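Local coordinates for segregation protein (Thermus thermophilus, PDB 1WCV), which hydrolyses ATP and, when ATP is bound, binds double-stranded DNA cooperatively as nucleoprotein filaments, probably in chromosome partitioning, at residues A[5-13]-A[130-140]. Numbering follows the deposited sequence.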
loop_
_atom_site.group_PDB
_atom_site.type_symbol
_atom_site.label_atom_id
_atom_site.label_comp_id
_atom_site.label_asym_id
_atom_site.label_seq_id
_atom_site.Cartn_x
_atom_site.Cartn_y
_atom_site.Cartn_z
ATOM N N LYS A 5 1.590 24.314 2.648
ATOM C CA LYS A 5 2.360 23.406 1.749
ATOM C C LYS A 5 3.478 22.705 2.516
ATOM O O LYS A 5 4.420 23.349 2.980
ATOM C CB LYS A 5 2.960 24.206 0.587
ATOM C CG LYS A 5 3.657 23.355 -0.469
ATOM C CD LYS A 5 2.673 22.442 -1.191
ATOM C CE LYS A 5 3.383 21.542 -2.194
ATOM N NZ LYS A 5 2.443 20.605 -2.873
ATOM N N VAL A 6 3.370 21.386 2.648
ATOM C CA VAL A 6 4.381 20.606 3.356
ATOM C C VAL A 6 5.646 20.505 2.517
ATOM O O VAL A 6 5.642 19.927 1.432
ATOM C CB VAL A 6 3.868 19.181 3.680
ATOM C CG1 VAL A 6 4.962 18.369 4.360
ATOM C CG2 VAL A 6 2.643 19.265 4.587
ATOM N N ARG A 7 6.729 21.078 3.024
ATOM C CA ARG A 7 8.009 21.056 2.330
ATOM C C ARG A 7 9.038 20.352 3.212
ATOM O O ARG A 7 9.877 19.585 2.730
ATOM C CB ARG A 7 8.453 22.492 2.028
ATOM C CG ARG A 7 9.457 22.625 0.895
ATOM C CD ARG A 7 9.661 24.089 0.523
ATOM N NE ARG A 7 10.203 24.847 1.642
ATOM C CZ ARG A 7 11.468 24.786 2.043
ATOM N NH1 ARG A 7 11.866 25.507 3.080
ATOM N NH2 ARG A 7 12.338 24.027 1.393
ATOM N N ARG A 8 8.962 20.609 4.515
ATOM C CA ARG A 8 9.872 19.999 5.478
ATOM C C ARG A 8 9.182 18.841 6.180
ATOM O O ARG A 8 8.105 19.002 6.756
ATOM C CB ARG A 8 10.321 21.023 6.516
ATOM C CG ARG A 8 11.178 22.128 5.938
ATOM C CD ARG A 8 11.435 23.197 6.972
ATOM N NE ARG A 8 12.234 24.293 6.440
ATOM C CZ ARG A 8 12.429 25.440 7.080
ATOM N NH1 ARG A 8 13.170 26.391 6.532
ATOM N NH2 ARG A 8 11.873 25.634 8.268
ATOM N N ILE A 9 9.818 17.676 6.124
ATOM C CA ILE A 9 9.274 16.476 6.734
ATOM C C ILE A 9 10.248 15.903 7.754
ATOM O O ILE A 9 11.402 15.602 7.440
ATOM C CB ILE A 9 8.984 15.405 5.649
ATOM C CG1 ILE A 9 7.984 15.962 4.631
ATOM C CG2 ILE A 9 8.445 14.138 6.288
ATOM C CD1 ILE A 9 7.806 15.087 3.393
ATOM N N ALA A 10 9.776 15.759 8.986
ATOM C CA ALA A 10 10.603 15.204 10.036
ATOM C C ALA A 10 10.306 13.716 10.132
ATOM O O ALA A 10 9.150 13.304 10.031
ATOM C CB ALA A 10 10.286 15.881 11.374
ATOM N N LEU A 11 11.361 12.923 10.284
ATOM C CA LEU A 11 11.236 11.481 10.463
ATOM C C LEU A 11 11.509 11.326 11.955
ATOM O O LEU A 11 12.623 11.605 12.412
ATOM C CB LEU A 11 12.300 10.728 9.661
ATOM C CG LEU A 11 12.229 10.692 8.125
ATOM C CD1 LEU A 11 10.947 10.030 7.685
ATOM C CD2 LEU A 11 12.337 12.099 7.562
ATOM N N ALA A 12 10.501 10.913 12.718
ATOM C CA ALA A 12 10.680 10.779 14.159
ATOM C C ALA A 12 9.801 9.718 14.792
ATOM O O ALA A 12 8.692 9.461 14.340
ATOM C CB ALA A 12 10.407 12.118 14.831
ATOM N N ASN A 13 10.328 9.086 15.833
ATOM C CA ASN A 13 9.567 8.112 16.599
ATOM C C ASN A 13 10.113 8.195 18.013
ATOM O O ASN A 13 11.077 8.913 18.273
ATOM C CB ASN A 13 9.685 6.689 16.032
ATOM C CG ASN A 13 11.108 6.218 15.935
ATOM O OD1 ASN A 13 11.985 6.720 16.630
ATOM N ND2 ASN A 13 11.347 5.241 15.080
ATOM N N ALA A 130 13.556 19.646 15.339
ATOM C CA ALA A 130 13.090 19.089 14.075
ATOM C C ALA A 130 11.583 19.297 13.966
ATOM O O ALA A 130 11.070 19.730 12.931
ATOM C CB ALA A 130 13.423 17.599 14.006
ATOM N N LEU A 131 10.882 19.004 15.055
ATOM C CA LEU A 131 9.437 19.141 15.087
ATOM C C LEU A 131 8.977 20.587 14.986
ATOM O O LEU A 131 7.907 20.869 14.449
ATOM C CB LEU A 131 8.883 18.509 16.362
ATOM C CG LEU A 131 9.088 16.998 16.460
ATOM C CD1 LEU A 131 8.429 16.452 17.717
ATOM C CD2 LEU A 131 8.504 16.343 15.223
ATOM N N ALA A 132 9.789 21.502 15.502
ATOM C CA ALA A 132 9.441 22.918 15.467
ATOM C C ALA A 132 9.684 23.532 14.098
ATOM O O ALA A 132 9.135 24.584 13.781
ATOM C CB ALA A 132 10.232 23.679 16.530
ATOM N N ALA A 133 10.488 22.863 13.277
ATOM C CA ALA A 133 10.809 23.371 11.946
ATOM C C ALA A 133 10.049 22.690 10.807
ATOM O O ALA A 133 9.911 23.248 9.714
ATOM C CB ALA A 133 12.302 23.245 11.706
ATOM N N ALA A 134 9.551 21.490 11.060
ATOM C CA ALA A 134 8.840 20.736 10.034
ATOM C C ALA A 134 7.370 21.098 9.879
ATOM O O ALA A 134 6.776 21.722 10.750
ATOM C CB ALA A 134 8.961 19.244 10.330
ATOM N N GLU A 135 6.785 20.704 8.751
ATOM C CA GLU A 135 5.368 20.927 8.520
ATOM C C GLU A 135 4.686 19.554 8.555
ATOM O O GLU A 135 3.528 19.429 8.942
ATOM C CB GLU A 135 5.125 21.593 7.166
ATOM C CG GLU A 135 5.624 23.023 7.057
ATOM C CD GLU A 135 6.939 23.126 6.317
ATOM O OE1 GLU A 135 7.053 22.523 5.231
ATOM O OE2 GLU A 135 7.856 23.813 6.813
ATOM N N GLY A 136 5.429 18.522 8.161
ATOM C CA GLY A 136 4.876 17.175 8.159
ATOM C C GLY A 136 5.775 16.218 8.911
ATOM O O GLY A 136 6.984 16.421 8.980
ATOM N N VAL A 137 5.187 15.174 9.489
ATOM C CA VAL A 137 5.963 14.186 10.227
ATOM C C VAL A 137 5.638 12.775 9.761
ATOM O O VAL A 137 4.472 12.440 9.562
ATOM C CB VAL A 137 5.662 14.230 11.748
ATOM C CG1 VAL A 137 6.538 13.227 12.481
ATOM C CG2 VAL A 137 5.885 15.635 12.295
ATOM N N VAL A 138 6.675 11.966 9.566
ATOM C CA VAL A 138 6.503 10.565 9.196
ATOM C C VAL A 138 7.056 9.825 10.405
ATOM O O VAL A 138 8.202 10.047 10.804
ATOM C CB VAL A 138 7.308 10.175 7.944
ATOM C CG1 VAL A 138 7.318 8.650 7.783
ATOM C CG2 VAL A 138 6.685 10.810 6.710
ATOM N N VAL A 139 6.226 8.971 10.998
ATOM C CA VAL A 139 6.598 8.213 12.191
ATOM C C VAL A 139 6.846 6.766 11.796
ATOM O O VAL A 139 5.901 6.010 11.593
ATOM C CB VAL A 139 5.461 8.255 13.236
ATOM C CG1 VAL A 139 5.908 7.554 14.532
ATOM C CG2 VAL A 139 5.062 9.706 13.516
ATOM N N PRO A 140 8.125 6.373 11.659
ATOM C CA PRO A 140 8.480 5.002 11.281
ATOM C C PRO A 140 8.505 4.137 12.531
ATOM O O PRO A 140 9.220 4.435 13.484
ATOM C CB PRO A 140 9.874 5.154 10.658
ATOM C CG PRO A 140 9.993 6.663 10.369
ATOM C CD PRO A 140 9.303 7.247 11.557
HETATM O O HOH W 1 9.181 25.354 4.732
#
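Two neighbouring parallel strands of the P-loop ATPase sheet, 8-11 and 136-140, pair through Ile-9, Ala-10 and Leu-11 against Gly-136, Val-137 and Val-138. Ala-10 sits at the middle of the pairing: its N donates to Gly-136 O (2.9 Å) and its O accepts from Val-138 N (2.9 Å), before Ala-12 N continues to Val-138 O. Just before strand 136-142, the Glu-135 carboxylate extends the pairing. Bent at chi2 (101°), the chain brings Glu-135 OE1 to two successive amides, Arg-7 N at 2.7 Å, nearly in line with the C-O bond, and Arg-8 N at 2.8 Å, from above the carboxylate plane. Arg-8 O in return accepts from both Glu-135 N and Gly-136 N. An alanine here in place of Glu-135 would probably leave the Arg-7 and Arg-8 amides without their shared acceptor. Arg-7 makes its salt bridge with Asp-109, a water joining it weakly to Glu-135 OE2. The extended Arg-8 chain lays CD against Ala-133 O (3.1 Å), which takes a weak bond from NH2 at the guanidinium edge. On one face of the sheet Ala-10 CB packs on Ala-134 CB (3.8 Å), toward helix 125-133; on the other, Leu-11 CD1 lies alongside Val-138 CB (3.7 Å), next to helix 18-33. Just past strand 8-11, Asn-13 ND2 donates to Pro-140 O (2.8 Å), which lies in the Asn-13 amide plane, while OD1 bonds Gly-16 N weakly, consistent with Asn-13 steadying the start of the deviant Walker A loop of a ParA-family ATPase.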